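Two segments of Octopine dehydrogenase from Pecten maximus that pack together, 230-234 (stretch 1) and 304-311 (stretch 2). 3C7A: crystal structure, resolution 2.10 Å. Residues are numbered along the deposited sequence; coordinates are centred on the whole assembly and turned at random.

Stretch 1 (230-234) EAPLF
Stretch 2 (304-311) KGLVHPVK

Two backbone hydrogen bonds tie these segments of one chain together. Phe 234 N donates to Leu 306 O at 2.8 Å, with an N-H...O angle of 135°. His 308 N donates to Pro 232 O at 3.1 Å, and this bond is nearly straight at 167°. The two bonds flank Leu 233 and Val 307, whose CA atoms lie 4.3 Å apart. They form a single beta bridge, which sets the register. The end-to-end directions of the touching parts, 231 to 234 and 305 to 310, differ by 121°.

The imidazole of His 308 adds two weak hydrogen bonds. His 308 ND1 donates to Pro 232 O at 3.4 Å and 159°, and to Leu 233 O at 3.3 Å and 122°. Pro 232 O therefore accepts from both the backbone and the side chain of His 308. Both carbonyl oxygens lie at the edge of the imidazole, near its plane. Chi1 of -82° (m) and chi2 of 88° place the ring for this. Histidine suits the site because it offers a ring nitrogen to the carbonyls and a flat face to an aromatic neighbour.

That neighbour is Phe 234. Its CB points toward stretch 2, with chi1 at -179° (t) and chi2 at 78°. The edge of the phenyl ring meets the face of the imidazole. The centroids are 5.0 Å apart and the planes make 65°; Phe 234 CD1 lies 3.7 Å from His 308 NE2. Both residues are buried, and each has 83 Å² covered by the other stretch. Phe 234 CB also rests 3.8 Å from Val 307 C.

Ala 231, the first residue of stretch 1 to touch stretch 2, begins the apolar packing. Ala 231 CB points toward stretch 2, 4.2 Å from Val 307 CB and 3.9 Å from Val 310 CG2. The small methyl group fits here, close to the backbone as well: Ala 231 CB is 4.0 Å from His 308 O. Val 307 and Val 310 both take chi1 m, at -67° and -66°. Pro 232 O approaches Val 307 CB to 3.4 Å. The Pro 232 ring is C-gamma endo, and Pro 232 CG lies 4.0 Å from His 308 ND1.

The CA-to-CB bond of Leu 233 points away overall, though CB touches stretch 2, and the end of the side chain comes nearer. With chi1 -69° (m) and chi2 154° (t), Leu 233 CD2 reaches 4.4 Å from Gly 305 CA. Gly 305 has phi/psi of 86/12, and a positive phi by itself favours glycine. Leu 306 has chi1 -47° (m) and chi2 172° (t), and its CA-to-CB bond points sideways to stretch 1.

Stretch 1 has no regular secondary structure. Its phi/psi values are -70/121 at Ala 231, -81/160 at Pro 232, -63/159 at Leu 233 and -105/-68 at Phe 234. Stretch 2 is extended at Leu 306 (-91/129), Val 307 (-124/168) and His 308 (-69/152), and enters a strand at Val 310 (-136/170). The contact buries 476 Å², both sides summed.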

# COMPACT_ATOMS: atom_id res chain seq x y z
N GLU A 230 22.49 12.42 20.32
CA GLU A 230 21.82 12.79 19.06
C GLU A 230 21.06 11.62 18.43
O GLU A 230 21.10 10.49 18.93
CB GLU A 230 22.82 13.40 18.06
CG GLU A 230 23.91 12.45 17.57
CD GLU A 230 24.81 13.07 16.51
OE1 GLU A 230 24.30 13.82 15.65
OE2 GLU A 230 26.02 12.79 16.53
N ALA A 231 20.36 11.89 17.32
CA ALA A 231 19.59 10.88 16.60
C ALA A 231 20.48 9.85 15.89
O ALA A 231 21.30 10.23 15.04
CB ALA A 231 18.64 11.54 15.61
N PRO A 232 20.33 8.56 16.23
CA PRO A 232 21.13 7.49 15.62
C PRO A 232 20.61 7.05 14.25
O PRO A 232 19.44 7.29 13.92
CB PRO A 232 21.02 6.35 16.63
CG PRO A 232 19.69 6.55 17.28
CD PRO A 232 19.40 8.03 17.25
N LEU A 233 21.62 6.34 13.46
CA LEU A 233 21.23 5.92 12.12
C LEU A 233 20.09 4.90 12.17
O LEU A 233 19.89 4.23 13.18
CB LEU A 233 22.43 5.33 11.38
CG LEU A 233 23.53 6.32 10.98
CD1 LEU A 233 24.87 5.60 10.86
CD2 LEU A 233 23.18 7.03 9.69
N PHE A 234 19.34 4.79 10.97
CA PHE A 234 18.09 4.04 11.01
C PHE A 234 18.26 2.67 10.35
O PHE A 234 18.65 1.70 11.00
CB PHE A 234 16.97 4.82 10.32
CG PHE A 234 15.64 4.13 10.35
CD1 PHE A 234 14.86 4.13 11.49
CD2 PHE A 234 15.17 3.47 9.23
CE1 PHE A 234 13.64 3.49 11.52
CE2 PHE A 234 13.95 2.83 9.25
CZ PHE A 234 13.18 2.84 10.39
N LYS A 304 22.07 6.20 2.86
CA LYS A 304 23.05 7.14 3.43
C LYS A 304 22.39 8.33 4.15
O LYS A 304 21.67 9.12 3.54
CB LYS A 304 23.99 7.64 2.33
CG LYS A 304 25.11 8.57 2.80
CD LYS A 304 25.79 9.24 1.61
CE LYS A 304 26.90 10.19 2.06
NZ LYS A 304 28.10 9.47 2.57
N GLY A 305 22.65 8.43 5.45
CA GLY A 305 22.25 9.59 6.26
C GLY A 305 20.85 9.60 6.86
O GLY A 305 20.41 10.64 7.36
N LEU A 306 20.16 8.46 6.83
CA LEU A 306 18.78 8.37 7.32
C LEU A 306 18.73 7.98 8.80
O LEU A 306 19.35 6.99 9.20
CB LEU A 306 17.96 7.40 6.46
CG LEU A 306 18.04 7.52 4.93
CD1 LEU A 306 17.32 6.36 4.25
CD2 LEU A 306 17.50 8.85 4.42
N VAL A 307 17.98 8.74 9.60
CA VAL A 307 17.97 8.58 11.07
C VAL A 307 16.58 8.36 11.69
O VAL A 307 15.55 8.53 11.02
CB VAL A 307 18.65 9.79 11.80
CG1 VAL A 307 20.15 9.84 11.50
CG2 VAL A 307 17.97 11.12 11.42
N HIS A 308 16.57 7.97 12.97
CA HIS A 308 15.35 7.78 13.77
C HIS A 308 14.62 9.10 14.06
O HIS A 308 15.25 10.16 14.11
CB HIS A 308 15.69 7.11 15.10
CG HIS A 308 15.83 5.62 15.02
ND1 HIS A 308 17.02 4.99 14.71
CD2 HIS A 308 14.93 4.63 15.24
CE1 HIS A 308 16.84 3.68 14.72
NE2 HIS A 308 15.59 3.43 15.05
N PRO A 309 13.28 9.05 14.26
CA PRO A 309 12.54 10.21 14.76
C PRO A 309 12.69 10.40 16.27
O PRO A 309 12.49 9.44 17.03
CB PRO A 309 11.09 9.89 14.38
CG PRO A 309 11.02 8.41 14.34
CD PRO A 309 12.39 7.90 13.99
N VAL A 310 13.03 11.61 16.70
CA VAL A 310 13.31 11.92 18.12
C VAL A 310 12.67 13.23 18.61
O VAL A 310 12.16 14.02 17.81
CB VAL A 310 14.85 11.95 18.42
CG1 VAL A 310 15.48 10.57 18.25
CG2 VAL A 310 15.57 13.00 17.57
N LYS A 311 12.72 13.45 19.93
CA LYS A 311 12.23 14.69 20.56
C LYS A 311 13.09 15.11 21.77
O LYS A 311 13.80 14.29 22.35
CB LYS A 311 10.75 14.57 20.95
CG LYS A 311 10.44 13.51 22.01
CD LYS A 311 8.95 13.40 22.27
CE LYS A 311 8.64 12.30 23.28
NZ LYS A 311 7.18 12.15 23.52